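Side-chain contacts in NH(3)-dependent NAD(+) synthetase (Francisella tularensis subsp. holarctica LVS, PDB 3FIU), which belongs to the NAD synthase family of the HUP clan, whose parallel-sheet alpha/beta fold here holds adenosine monophosphate, pyrophosphate and magnesium: residues Val17-Leu20 with Ser21-Met25; Gln67-Asp70 with Met71-Leu75; Thr142-Ala145 with Cys146-Tyr149; Tyr152-Lys155 with Phe156-Ala160; Asn235-His238 with His239-Leu243. All coordinates share one frame; numbering follows the deposited sequence.

Contact 1 (Val17-Leu20 with Ser21-Met25)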
# COMPACT_ATOMS: atom_id res chain seq x y z
N VAL A 17 -18.66 6.93 15.44
CA VAL A 17 -19.61 7.22 14.36
C VAL A 17 -19.53 8.71 13.94
O VAL A 17 -19.51 9.04 12.75
CB VAL A 17 -21.08 6.83 14.75
CG1 VAL A 17 -22.06 7.31 13.71
CG2 VAL A 17 -21.22 5.30 14.92
N ASN A 18 -19.48 9.59 14.93
CA ASN A 18 -19.36 11.03 14.67
C ASN A 18 -18.05 11.34 13.94
O ASN A 18 -18.04 12.06 12.93
CB ASN A 18 -19.41 11.83 15.98
CG ASN A 18 -20.80 11.84 16.62
OD1 ASN A 18 -21.82 11.67 15.95
ND2 ASN A 18 -20.83 12.05 17.94
N TRP A 19 -16.96 10.74 14.44
CA TRP A 19 -15.63 10.89 13.84
C TRP A 19 -15.57 10.34 12.41
O TRP A 19 -15.04 10.99 11.50
CB TRP A 19 -14.59 10.26 14.75
CG TRP A 19 -13.17 10.29 14.21
CD1 TRP A 19 -12.31 11.35 14.24
CD2 TRP A 19 -12.48 9.22 13.55
NE1 TRP A 19 -11.11 11.00 13.65
CE2 TRP A 19 -11.19 9.70 13.22
CE3 TRP A 19 -12.82 7.90 13.22
CZ2 TRP A 19 -10.24 8.91 12.57
CZ3 TRP A 19 -11.88 7.11 12.57
CH2 TRP A 19 -10.60 7.62 12.26
N LEU A 20 -16.11 9.14 12.20
CA LEU A 20 -16.17 8.60 10.85
C LEU A 20 -16.93 9.54 9.92
O LEU A 20 -16.45 9.84 8.81
CB LEU A 20 -16.81 7.21 10.83
CG LEU A 20 -15.93 6.05 11.28
CD1 LEU A 20 -16.79 4.80 11.46
CD2 LEU A 20 -14.75 5.78 10.31
N SER A 21 -18.09 10.02 10.38
CA SER A 21 -18.90 10.92 9.58
C SER A 21 -18.15 12.20 9.21
O SER A 21 -18.06 12.53 8.03
CB SER A 21 -20.23 11.25 10.26
OG SER A 21 -21.01 11.99 9.35
N ASP A 22 -17.61 12.88 10.21
CA ASP A 22 -16.88 14.14 10.02
C ASP A 22 -15.65 13.91 9.16
O ASP A 22 -15.38 14.68 8.24
CB ASP A 22 -16.43 14.73 11.37
CG ASP A 22 -17.59 15.28 12.23
OD1 ASP A 22 -17.33 15.59 13.42
OD2 ASP A 22 -18.74 15.41 11.74
N SER A 23 -14.89 12.85 9.45
CA SER A 23 -13.70 12.53 8.69
C SER A 23 -14.02 12.33 7.21
O SER A 23 -13.31 12.82 6.35
CB SER A 23 -13.00 11.30 9.27
OG SER A 23 -12.45 11.61 10.55
N CYS A 24 -15.12 11.63 6.93
CA CYS A 24 -15.53 11.32 5.55
C CYS A 24 -16.02 12.57 4.81
O CYS A 24 -15.56 12.86 3.70
CB CYS A 24 -16.58 10.23 5.55
SG CYS A 24 -17.15 9.72 3.95
N MET A 25 -16.94 13.29 5.44
CA MET A 25 -17.37 14.61 4.95
C MET A 25 -16.18 15.50 4.60
O MET A 25 -16.11 16.05 3.49
CB MET A 25 -18.24 15.31 6.01
CG MET A 25 -19.61 14.69 6.21
SD MET A 25 -20.53 14.65 4.67
CE MET A 25 -20.79 16.42 4.41

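Contact 2 (Gln67-Asp70 with Met71-Leu75)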
# COMPACT_ATOMS: atom_id res chain seq x y z
N GLN A 67 -13.09 -20.18 4.18
CA GLN A 67 -14.14 -21.09 4.59
C GLN A 67 -15.49 -20.54 4.19
O GLN A 67 -15.81 -19.38 4.44
CB GLN A 67 -14.10 -21.33 6.10
CG GLN A 67 -12.88 -22.06 6.61
CD GLN A 67 -12.70 -23.41 5.94
OE1 GLN A 67 -13.53 -24.32 6.10
NE2 GLN A 67 -11.62 -23.56 5.18
N HIS A 68 -16.31 -21.39 3.60
CA HIS A 68 -17.63 -20.96 3.17
C HIS A 68 -18.46 -20.28 4.29
O HIS A 68 -19.24 -19.35 4.03
CB HIS A 68 -18.35 -22.13 2.50
CG HIS A 68 -19.66 -21.76 1.90
ND1 HIS A 68 -19.76 -20.96 0.77
CD2 HIS A 68 -20.93 -22.05 2.26
CE1 HIS A 68 -21.04 -20.79 0.47
NE2 HIS A 68 -21.77 -21.44 1.36
N GLN A 69 -18.27 -20.72 5.53
CA GLN A 69 -19.03 -20.16 6.66
C GLN A 69 -18.73 -18.69 6.87
O GLN A 69 -19.58 -17.93 7.32
CB GLN A 69 -18.75 -20.92 7.95
CG GLN A 69 -19.68 -20.52 9.10
CD GLN A 69 -21.13 -20.61 8.70
OE1 GLN A 69 -21.58 -21.63 8.17
NE2 GLN A 69 -21.88 -19.53 8.92
N ASP A 70 -17.50 -18.30 6.55
CA ASP A 70 -17.07 -16.93 6.77
C ASP A 70 -17.72 -15.99 5.75
O ASP A 70 -18.09 -14.88 6.10
CB ASP A 70 -15.55 -16.84 6.77
CG ASP A 70 -14.92 -17.54 7.99
OD1 ASP A 70 -15.60 -17.70 9.05
OD2 ASP A 70 -13.76 -17.93 7.89
N MET A 71 -17.84 -16.44 4.50
CA MET A 71 -18.61 -15.71 3.51
C MET A 71 -20.07 -15.61 3.94
O MET A 71 -20.68 -14.55 3.81
CB MET A 71 -18.53 -16.36 2.13
CG MET A 71 -19.25 -15.57 1.04
SD MET A 71 -19.44 -16.54 -0.48
CE MET A 71 -20.87 -17.46 0.02
N GLN A 72 -20.63 -16.73 4.44
CA GLN A 72 -22.05 -16.74 4.85
C GLN A 72 -22.34 -15.79 6.01
O GLN A 72 -23.36 -15.10 6.01
CB GLN A 72 -22.55 -18.18 5.15
CG GLN A 72 -22.40 -19.10 3.94
CD GLN A 72 -22.83 -20.53 4.17
OE1 GLN A 72 -23.63 -21.06 3.39
NE2 GLN A 72 -22.28 -21.18 5.20
N ASP A 73 -21.42 -15.75 6.97
CA ASP A 73 -21.57 -14.83 8.12
C ASP A 73 -21.49 -13.37 7.68
O ASP A 73 -22.23 -12.52 8.17
CB ASP A 73 -20.50 -15.12 9.17
CG ASP A 73 -20.76 -16.40 9.96
OD1 ASP A 73 -19.82 -16.85 10.67
OD2 ASP A 73 -21.87 -16.96 9.85
N ALA A 74 -20.55 -13.07 6.78
CA ALA A 74 -20.46 -11.71 6.22
C ALA A 74 -21.77 -11.32 5.51
O ALA A 74 -22.27 -10.20 5.65
CB ALA A 74 -19.28 -11.62 5.26
N LEU A 75 -22.29 -12.25 4.71
CA LEU A 75 -23.56 -12.04 4.00
C LEU A 75 -24.69 -11.83 4.98
O LEU A 75 -25.51 -10.94 4.79
CB LEU A 75 -23.89 -13.24 3.10
CG LEU A 75 -23.33 -13.22 1.68
CD1 LEU A 75 -23.61 -14.56 0.95
CD2 LEU A 75 -23.92 -12.01 0.93
O HOH W 1 -15.63 -17.47 2.21

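Contact 3 (Thr142-Ala145 with Cys146-Tyr149). With MG (magnesium ion), chain E; AMP (adenosine monophosphate), chain G.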
# COMPACT_ATOMS: atom_id res chain seq x y z
N THR A 142 -9.47 -2.12 9.13
CA THR A 142 -10.11 -2.74 10.31
C THR A 142 -9.13 -3.07 11.44
O THR A 142 -9.54 -3.67 12.44
CB THR A 142 -10.85 -4.03 9.93
OG1 THR A 142 -9.89 -4.98 9.49
CG2 THR A 142 -11.91 -3.78 8.82
N ASP A 143 -7.86 -2.73 11.26
CA ASP A 143 -6.78 -3.00 12.27
C ASP A 143 -7.21 -2.50 13.66
O ASP A 143 -7.64 -1.35 13.81
CB ASP A 143 -5.47 -2.34 11.87
CG ASP A 143 -5.06 -2.67 10.43
OD1 ASP A 143 -4.16 -3.51 10.24
OD2 ASP A 143 -5.67 -2.12 9.48
N ASN A 144 -7.11 -3.39 14.66
CA ASN A 144 -7.36 -3.00 16.05
C ASN A 144 -5.98 -2.80 16.72
O ASN A 144 -4.95 -3.04 16.07
CB ASN A 144 -8.22 -4.06 16.78
CG ASN A 144 -7.58 -5.43 16.78
OD1 ASN A 144 -6.41 -5.58 17.13
ND2 ASN A 144 -8.34 -6.45 16.37
N ALA A 145 -5.96 -2.36 17.99
CA ALA A 145 -4.67 -2.06 18.65
C ALA A 145 -3.75 -3.27 18.75
O ALA A 145 -2.51 -3.11 18.68
CB ALA A 145 -4.86 -1.40 20.01
N CYS A 146 -4.33 -4.47 18.90
CA CYS A 146 -3.54 -5.72 18.97
C CYS A 146 -2.83 -6.04 17.66
O CYS A 146 -1.60 -6.25 17.63
CB CYS A 146 -4.39 -6.91 19.38
SG CYS A 146 -5.28 -6.70 20.96
N GLU A 147 -3.60 -6.12 16.57
CA GLU A 147 -3.01 -6.33 15.24
C GLU A 147 -1.96 -5.28 14.91
O GLU A 147 -0.87 -5.62 14.44
CB GLU A 147 -4.10 -6.36 14.18
CG GLU A 147 -5.18 -7.34 14.51
CD GLU A 147 -6.42 -7.20 13.61
OE1 GLU A 147 -6.87 -8.25 13.14
OE2 GLU A 147 -6.89 -6.08 13.34
N TRP A 148 -2.29 -4.02 15.18
CA TRP A 148 -1.34 -2.94 14.95
C TRP A 148 0.00 -3.18 15.70
O TRP A 148 1.09 -3.26 15.09
CB TRP A 148 -1.97 -1.58 15.28
CG TRP A 148 -1.25 -0.47 14.53
CD1 TRP A 148 -0.45 0.51 15.06
CD2 TRP A 148 -1.23 -0.28 13.10
NE1 TRP A 148 0.04 1.31 14.05
CE2 TRP A 148 -0.42 0.85 12.84
CE3 TRP A 148 -1.83 -0.94 12.01
CZ2 TRP A 148 -0.20 1.34 11.55
CZ3 TRP A 148 -1.60 -0.46 10.71
CH2 TRP A 148 -0.78 0.67 10.50
N TYR A 149 -0.09 -3.34 17.02
CA TYR A 149 1.11 -3.58 17.83
C TYR A 149 1.91 -4.82 17.42
O TYR A 149 3.16 -4.81 17.43
CB TYR A 149 0.77 -3.65 19.33
CG TYR A 149 2.02 -3.55 20.19
CD1 TYR A 149 2.52 -2.30 20.58
CD2 TYR A 149 2.72 -4.69 20.57
CE1 TYR A 149 3.70 -2.21 21.36
CE2 TYR A 149 3.89 -4.61 21.36
CZ TYR A 149 4.38 -3.37 21.72
OH TYR A 149 5.53 -3.30 22.48
MG MG E . -8.74 -8.56 12.02
P AMP G . -7.65 -10.51 9.41
O1P AMP G . -7.40 -9.53 10.55
O2P AMP G . -6.35 -10.87 8.67
O3P AMP G . -8.52 -11.68 9.66
O5' AMP G . -8.40 -9.65 8.25
C5' AMP G . -7.96 -8.30 7.99
C4' AMP G . -9.00 -7.63 7.11
O4' AMP G . -8.91 -8.06 5.75
C3' AMP G . -10.44 -7.97 7.50
O3' AMP G . -10.82 -7.17 8.60
C2' AMP G . -11.19 -7.62 6.22
O2' AMP G . -11.49 -6.21 6.16
C1' AMP G . -10.19 -8.00 5.12
N9 AMP G . -10.51 -9.37 4.65
C8 AMP G . -9.90 -10.53 5.01
N7 AMP G . -10.47 -11.59 4.38
C5 AMP G . -11.47 -11.10 3.62
C6 AMP G . -12.45 -11.68 2.68
N6 AMP G . -12.51 -13.02 2.48
N1 AMP G . -13.28 -10.80 2.08
C2 AMP G . -13.26 -9.47 2.28
N3 AMP G . -12.38 -8.85 3.12
C4 AMP G . -11.48 -9.64 3.78
O HOH W 2 -8.33 -6.52 11.19
O HOH W 3 -7.40 -9.16 15.68

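Contact 4 (Tyr152-Lys155 with Phe156-Ala160). With AMP (adenosine monophosphate), chain G.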
# COMPACT_ATOMS: atom_id res chain seq x y z
N TYR A 152 0.38 -7.72 12.94
CA TYR A 152 -0.32 -8.86 12.34
C TYR A 152 -1.28 -8.34 11.26
O TYR A 152 -2.53 -8.32 11.43
CB TYR A 152 -1.06 -9.74 13.38
CG TYR A 152 -1.42 -11.14 12.85
CD1 TYR A 152 -1.79 -12.18 13.71
CD2 TYR A 152 -1.37 -11.43 11.48
CE1 TYR A 152 -2.11 -13.46 13.21
CE2 TYR A 152 -1.70 -12.69 10.98
CZ TYR A 152 -2.07 -13.71 11.85
OH TYR A 152 -2.38 -14.95 11.32
N PHE A 153 -0.67 -7.87 10.18
CA PHE A 153 -1.36 -7.36 9.01
C PHE A 153 -0.36 -7.32 7.87
O PHE A 153 0.86 -7.36 8.09
CB PHE A 153 -1.98 -5.97 9.27
CG PHE A 153 -0.97 -4.89 9.61
CD1 PHE A 153 -0.28 -4.20 8.59
CD2 PHE A 153 -0.75 -4.53 10.94
CE1 PHE A 153 0.64 -3.17 8.91
CE2 PHE A 153 0.17 -3.52 11.27
CZ PHE A 153 0.87 -2.84 10.24
N THR A 154 -0.87 -7.29 6.64
CA THR A 154 -0.01 -7.23 5.47
C THR A 154 0.28 -5.78 5.13
O THR A 154 -0.65 -4.96 4.98
CB THR A 154 -0.72 -7.89 4.24
OG1 THR A 154 -1.04 -9.26 4.53
CG2 THR A 154 0.21 -7.83 2.99
N LYS A 155 1.56 -5.44 4.98
CA LYS A 155 1.93 -4.09 4.56
C LYS A 155 1.38 -3.85 3.15
O LYS A 155 1.64 -4.64 2.26
CB LYS A 155 3.46 -3.94 4.51
CG LYS A 155 3.94 -2.50 4.47
CD LYS A 155 5.48 -2.48 4.46
CE LYS A 155 6.00 -1.08 4.73
NZ LYS A 155 7.52 -1.06 4.87
N PHE A 156 0.62 -2.76 2.99
CA PHE A 156 -0.09 -2.42 1.73
C PHE A 156 -1.16 -3.45 1.30
O PHE A 156 -1.60 -3.47 0.13
CB PHE A 156 0.89 -2.12 0.58
CG PHE A 156 2.02 -1.20 0.99
CD1 PHE A 156 1.75 0.07 1.51
CD2 PHE A 156 3.36 -1.59 0.85
CE1 PHE A 156 2.78 0.93 1.91
CE2 PHE A 156 4.40 -0.73 1.25
CZ PHE A 156 4.10 0.54 1.77
N GLY A 157 -1.57 -4.29 2.26
CA GLY A 157 -2.73 -5.17 2.06
C GLY A 157 -3.81 -4.66 3.00
O GLY A 157 -4.29 -3.55 2.84
N ASP A 158 -4.15 -5.43 4.03
CA ASP A 158 -5.16 -4.99 4.99
C ASP A 158 -4.63 -3.86 5.87
O ASP A 158 -5.40 -3.12 6.45
CB ASP A 158 -5.72 -6.16 5.82
CG ASP A 158 -4.65 -6.89 6.59
OD1 ASP A 158 -4.83 -7.03 7.81
OD2 ASP A 158 -3.64 -7.31 5.99
N GLY A 159 -3.30 -3.71 5.93
CA GLY A 159 -2.71 -2.57 6.64
C GLY A 159 -2.84 -1.25 5.88
O GLY A 159 -2.50 -0.19 6.39
N ALA A 160 -3.36 -1.31 4.65
CA ALA A 160 -3.46 -0.13 3.78
C ALA A 160 -4.90 0.34 3.69
O ALA A 160 -5.75 -0.34 3.10
CB ALA A 160 -2.95 -0.46 2.39
P AMP G . -7.65 -10.51 9.41
O1P AMP G . -7.40 -9.53 10.55
O2P AMP G . -6.35 -10.87 8.67
O3P AMP G . -8.52 -11.68 9.66
O5' AMP G . -8.40 -9.65 8.25
C5' AMP G . -7.96 -8.30 7.99
C4' AMP G . -9.00 -7.63 7.11
O4' AMP G . -8.91 -8.06 5.75
C3' AMP G . -10.44 -7.97 7.50
O3' AMP G . -10.82 -7.17 8.60
C2' AMP G . -11.19 -7.62 6.22
O2' AMP G . -11.49 -6.21 6.16
C1' AMP G . -10.19 -8.00 5.12
N9 AMP G . -10.51 -9.37 4.65
C8 AMP G . -9.90 -10.53 5.01
N7 AMP G . -10.47 -11.59 4.38
C5 AMP G . -11.47 -11.10 3.62
C6 AMP G . -12.45 -11.68 2.68
N6 AMP G . -12.51 -13.02 2.48
N1 AMP G . -13.28 -10.80 2.08
C2 AMP G . -13.26 -9.47 2.28
N3 AMP G . -12.38 -8.85 3.12
C4 AMP G . -11.48 -9.64 3.78
O HOH W 4 -3.13 -9.97 5.97

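Contact 5 (Asn235-His238 with His239-Leu243)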
# COMPACT_ATOMS: atom_id res chain seq x y z
N ASN A 235 8.73 -6.65 17.31
CA ASN A 235 10.08 -6.29 16.90
C ASN A 235 10.36 -6.44 15.41
O ASN A 235 11.09 -5.64 14.83
CB ASN A 235 11.13 -7.08 17.69
CG ASN A 235 11.34 -6.52 19.10
OD1 ASN A 235 10.96 -5.37 19.41
ND2 ASN A 235 11.94 -7.35 19.97
N ARG A 236 9.81 -7.49 14.81
CA ARG A 236 10.07 -7.76 13.41
C ARG A 236 9.21 -6.90 12.47
O ARG A 236 9.36 -6.97 11.25
CB ARG A 236 9.90 -9.25 13.12
CG ARG A 236 8.48 -9.73 13.23
CD ARG A 236 8.35 -11.12 12.65
NE ARG A 236 7.02 -11.64 12.92
CZ ARG A 236 6.62 -12.87 12.62
NH1 ARG A 236 7.45 -13.72 12.03
NH2 ARG A 236 5.37 -13.25 12.92
N SER A 237 8.35 -6.05 13.05
CA SER A 237 7.40 -5.23 12.28
C SER A 237 7.50 -3.72 12.48
O SER A 237 6.52 -2.99 12.22
CB SER A 237 5.96 -5.72 12.52
OG SER A 237 5.58 -5.60 13.87
N HIS A 238 8.65 -3.22 12.94
CA HIS A 238 8.77 -1.76 13.15
C HIS A 238 8.39 -0.96 11.92
O HIS A 238 7.69 0.06 12.03
CB HIS A 238 10.20 -1.33 13.58
CG HIS A 238 10.61 -1.87 14.92
ND1 HIS A 238 9.99 -1.49 16.09
CD2 HIS A 238 11.57 -2.77 15.26
CE1 HIS A 238 10.56 -2.13 17.10
NE2 HIS A 238 11.51 -2.91 16.63
N HIS A 239 8.86 -1.41 10.76
CA HIS A 239 8.69 -0.62 9.52
C HIS A 239 7.29 -0.73 8.91
O HIS A 239 6.88 0.16 8.17
CB HIS A 239 9.78 -0.97 8.51
CG HIS A 239 11.16 -0.67 9.00
ND1 HIS A 239 12.06 -1.65 9.38
CD2 HIS A 239 11.78 0.52 9.23
CE1 HIS A 239 13.18 -1.08 9.79
NE2 HIS A 239 13.04 0.23 9.72
N LYS A 240 6.55 -1.77 9.28
CA LYS A 240 5.15 -1.94 8.84
C LYS A 240 4.23 -0.84 9.31
O LYS A 240 3.19 -0.60 8.70
CB LYS A 240 4.57 -3.28 9.30
CG LYS A 240 5.09 -4.44 8.54
CD LYS A 240 4.76 -5.77 9.20
CE LYS A 240 3.58 -6.41 8.55
NZ LYS A 240 3.53 -7.83 8.85
N ARG A 241 4.58 -0.18 10.41
CA ARG A 241 3.70 0.83 10.95
C ARG A 241 3.98 2.23 10.40
O ARG A 241 3.06 3.03 10.30
CB ARG A 241 3.71 0.83 12.49
CG ARG A 241 3.03 -0.41 13.06
CD ARG A 241 3.13 -0.54 14.59
NE ARG A 241 4.44 -0.99 15.04
CZ ARG A 241 4.89 -2.25 15.05
NH1 ARG A 241 4.14 -3.26 14.62
NH2 ARG A 241 6.12 -2.49 15.48
N LYS A 242 5.23 2.48 10.00
CA LYS A 242 5.71 3.83 9.66
C LYS A 242 5.77 4.09 8.16
O LYS A 242 5.72 3.16 7.37
CB LYS A 242 7.13 4.06 10.23
CG LYS A 242 7.33 3.71 11.70
CD LYS A 242 6.34 4.45 12.63
CE LYS A 242 6.71 4.28 14.12
NZ LYS A 242 5.51 3.96 14.99
N LEU A 243 5.93 5.36 7.80
CA LEU A 243 6.12 5.75 6.42
C LEU A 243 7.50 5.26 6.00
O LEU A 243 8.33 4.93 6.85
CB LEU A 243 6.01 7.26 6.27
CG LEU A 243 4.62 7.89 6.49
CD1 LEU A 243 4.74 9.40 6.51
CD2 LEU A 243 3.64 7.45 5.42
O HOH W 5 9.99 -3.92 10.26

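Contact 1 (Val17-Leu20 with Ser21-Met25)
Trp19 O is gripped twice by one residue in the last turns of the alpha helix 9-25. Ser23 N reaches it at 2.8 Å in the i to i+4 backbone bond, and Ser23 OG gives Trp19 O a second bond, also of 2.8 Å. The two donors come from opposite faces of the carbonyl plane, the hydroxyl about 40° out of it, so they do not compete for the same place. Serine suits this position because its short arm, with OG beside its own backbone N (chi1 -68°), folds back onto the preceding turn and spends its proton inside the helix. The rung before it, Asp22 N to Asn18 O at 2.9 Å, is an ordinary helical bond, while Asn18 OD1 accepts from Gln14 NE2. Apolar residues occupy the inner face: Val17 and Leu20 pack on Leu48 of helix 40-51, and Leu20 and Cys24 on Phe32 of strand 31-35. Trp19, broad and flat, reaches Thr246 of the second subunit. The serine oxygen also lies over one face of its indole: Ser23 OG stands 3.4 Å above the ring plane, displaced toward the rim, at an angle too poor for a hydrogen bond to Trp19 NE1.

Contact 2 (Gln67-Asp70 with Met71-Leu75)
Gln69 starts with CG opposite its backbone N (chi1 -171°) and then bends at chi2 (52°), a hook that carries its amide along the helix to Asp73, one turn on. There Gln69 NE2 donates to Asp73 OD2 at 2.7 Å. The carboxylate oxygen lies in the amide plane of the glutamine but is itself met from above the carboxylate plane, 49° out of it, in keeping with the two flat groups being turned well away from parallel. Glutamine suits the place by being long enough to span a turn and by offering an N-H to an acid. The other oxygen, Asp73 OD1, stands 4.6 Å from Asp70 OD1; the two like charges share Lys190, which forms a salt bridge with each, and Asn186 also donates to Asp73 OD1.

On another side of this first part of helix 68-81, His68 presents its imidazole to the same next turn. Gln72 is modelled in two conformers, so its contact is less certain; in the one described Gln72 CG lies over the ring face, 3.9 Å from the His68 centroid, a CH-pi contact. The end of Met71, bent at its last torsion, arrives obliquely, with Met71 CE 3.4 Å from His68 CE1. Gln67 holds the N-cap position, and its carbonyl oxygen takes Asp70 N at 2.9 Å. The helix is the crossover of a beta-alpha-beta unit: Met71, Ala74 and Leu75 pack on Ile60 of strand 56-60, Met71 also meets Thr87 of strand 84-87, and Gln69 and Asp73 face helix 185-189.

Contact 3 (Thr142-Ala145 with Cys146-Tyr149)
A capping box opens helix 145-150 and at the same time builds part of the magnesium site. Asn144, the N-cap, accepts Glu147 N on OD1 at 2.9 Å, and Asn144 N in turn donates to Glu147 OE2 at 3.0 Å, on the anti side of the carboxylate. The asparagine can do this because CG sits between its backbone N and carbonyl carbon (chi1 58°), which curls the amide over the first turn. Its plane stacks on the Glu147 carboxylate, 19° from parallel.

Fixed in this way, Glu147 aims its other oxygen at the metal: Glu147 OE1 binds magnesium at 2.2 Å, beside O1P of adenosine monophosphate. A water on the same ion donates to Glu147 OE2 at 2.6 Å and also contacts Thr142 OG1. The threonine hydroxyl lies unusually close to O3' of the ligand, with Thr142 OG1 and O3' 2.5 Å apart, and which acceptor takes its proton is not settled. The Asn144 amide is a second-shell link, since ND2 bonds to Asp41, another ligand of magnesium. Asp143 OD1 lies at the Trp148 ring edge, 3.9 Å from Trp148 CE3. Thr142-Asn144 form the loop between strand 137-139 and this helix, with Thr142 against Ser42 and Ala45 of helix 40-51, Asn144 against Val174 of helix 171-180, and Ala145 and Cys146 against helix 210-218.

Contact 4 (Tyr152-Lys155 with Phe156-Ala160)
In a loop of two successive beta turns, type II from Thr154 to Gly157 and type I from Gly157 to Ala160, Asp158 reaches back over the first to take Thr154 N on OD2 at 2.8 Å. The bond is nearly straight (170°) and comes from the syn side, tilted 30° out of the carboxylate plane. The other oxygen, Asp158 OD1, lies 3.4 Å from C5' of adenosine monophosphate, a van der Waals approach, so one oxygen ties the loop while the other borders the ligand pocket. A water donates to Asp158 OD2 at 2.7 Å and also to Thr154 OG1, whose hydroxyl is further held by Asn118 of helix 113-135.

Behind this pair stands Thr154 O, which receives Gly157 N at 2.9 Å and Gly159 N at 3.1 Å from opposite faces of its plane. Glycine fits both donor positions. Gly157 comes close under the Thr154 side chain, and Gly159 CA lies 3.5 Å from Phe153 CD1, where ring and carbonyl leave no room for a beta carbon. Phe156 takes the third place of the type II turn with a positive phi of 62°.

Farther out, Lys155 and Phe156 run side by side toward the second subunit, where Tyr129 of that subunit meets the phenyl ring. The extended lysine chain lies along one ring face, Lys155 CG being 3.9 Å from the Phe156 centroid, and Lys155 NZ forms a salt bridge with Asp162 OD1 of the second subunit.

Contact 5 (Asn235-His238 with His239-Leu243)
Ser237 and Arg241 form the tight half of this contact. Arg241 NH1 donates to Ser237 OG at 2.8 Å, with the hydroxyl oxygen only 19° out of the guanidinium plane. The arginine bends at chi3 (-76°), which folds its head back under the preceding turn and lays one guanidinium face against a carbonyl: Ser237 O stands 3.1 Å above that plane, displaced toward the rim, at angles too poor for hydrogen bonds from NH1 or NH2. Arginine suits the place because its several N-H groups serve several acceptors at once, NH1 also bonding to Trp148 O and NH2 to His234 O. Serine is small enough to be buried here, and its single proton has two acceptors within reach, Trp233 O and His234 O, at the end of the preceding helix. Beside it, the aliphatic part of Lys240 packs close, Lys240 CD lying 3.5 Å from Ser237 CB, while NZ goes on to Gly151 O and to a cation-pi contact with Phe153.

The backbone frame is a single short helical turn, 238-241, that follows helix 224-235 and is weakly bonded. Lys240 N to Ser237 O, at 3.2 Å, is a weak bond, and so is Lys242 N to His239 O.

The outer side is looser. His238 is exposed; beyond the backbone, Lys242 CG lies 3.7 Å from His238 O. A water bridges the backbone there, accepting from His239 N at 2.8 Å and donating to Arg236 O. Not all of this side faces solvent: the His239 ring stacks on Tyr27 of the second subunit.

Overall arrangement
Along the chain the five contacts follow one another in order. Contacts 1 and 2 lie on helices 9-25 and 68-81, which pack against strands of the parallel sheet; their centres are 28 Å apart and they do not touch. Contacts 3, 4 and 5 form a connected cluster, with centres 10 to 13 Å apart. A probable hydrogen bond from Tyr152 N to Glu147 O joins contacts 3 and 4, and the Trp148 and Phe153 rings stack between them; Arg241 NH1, bonded to Trp148 O, ties contact 5 to contact 3. Contacts 3 and 4 both touch adenosine monophosphate, whereas contacts 4 and 5 both meet the second subunit, so the cluster links the ligand pocket to the dimer interface.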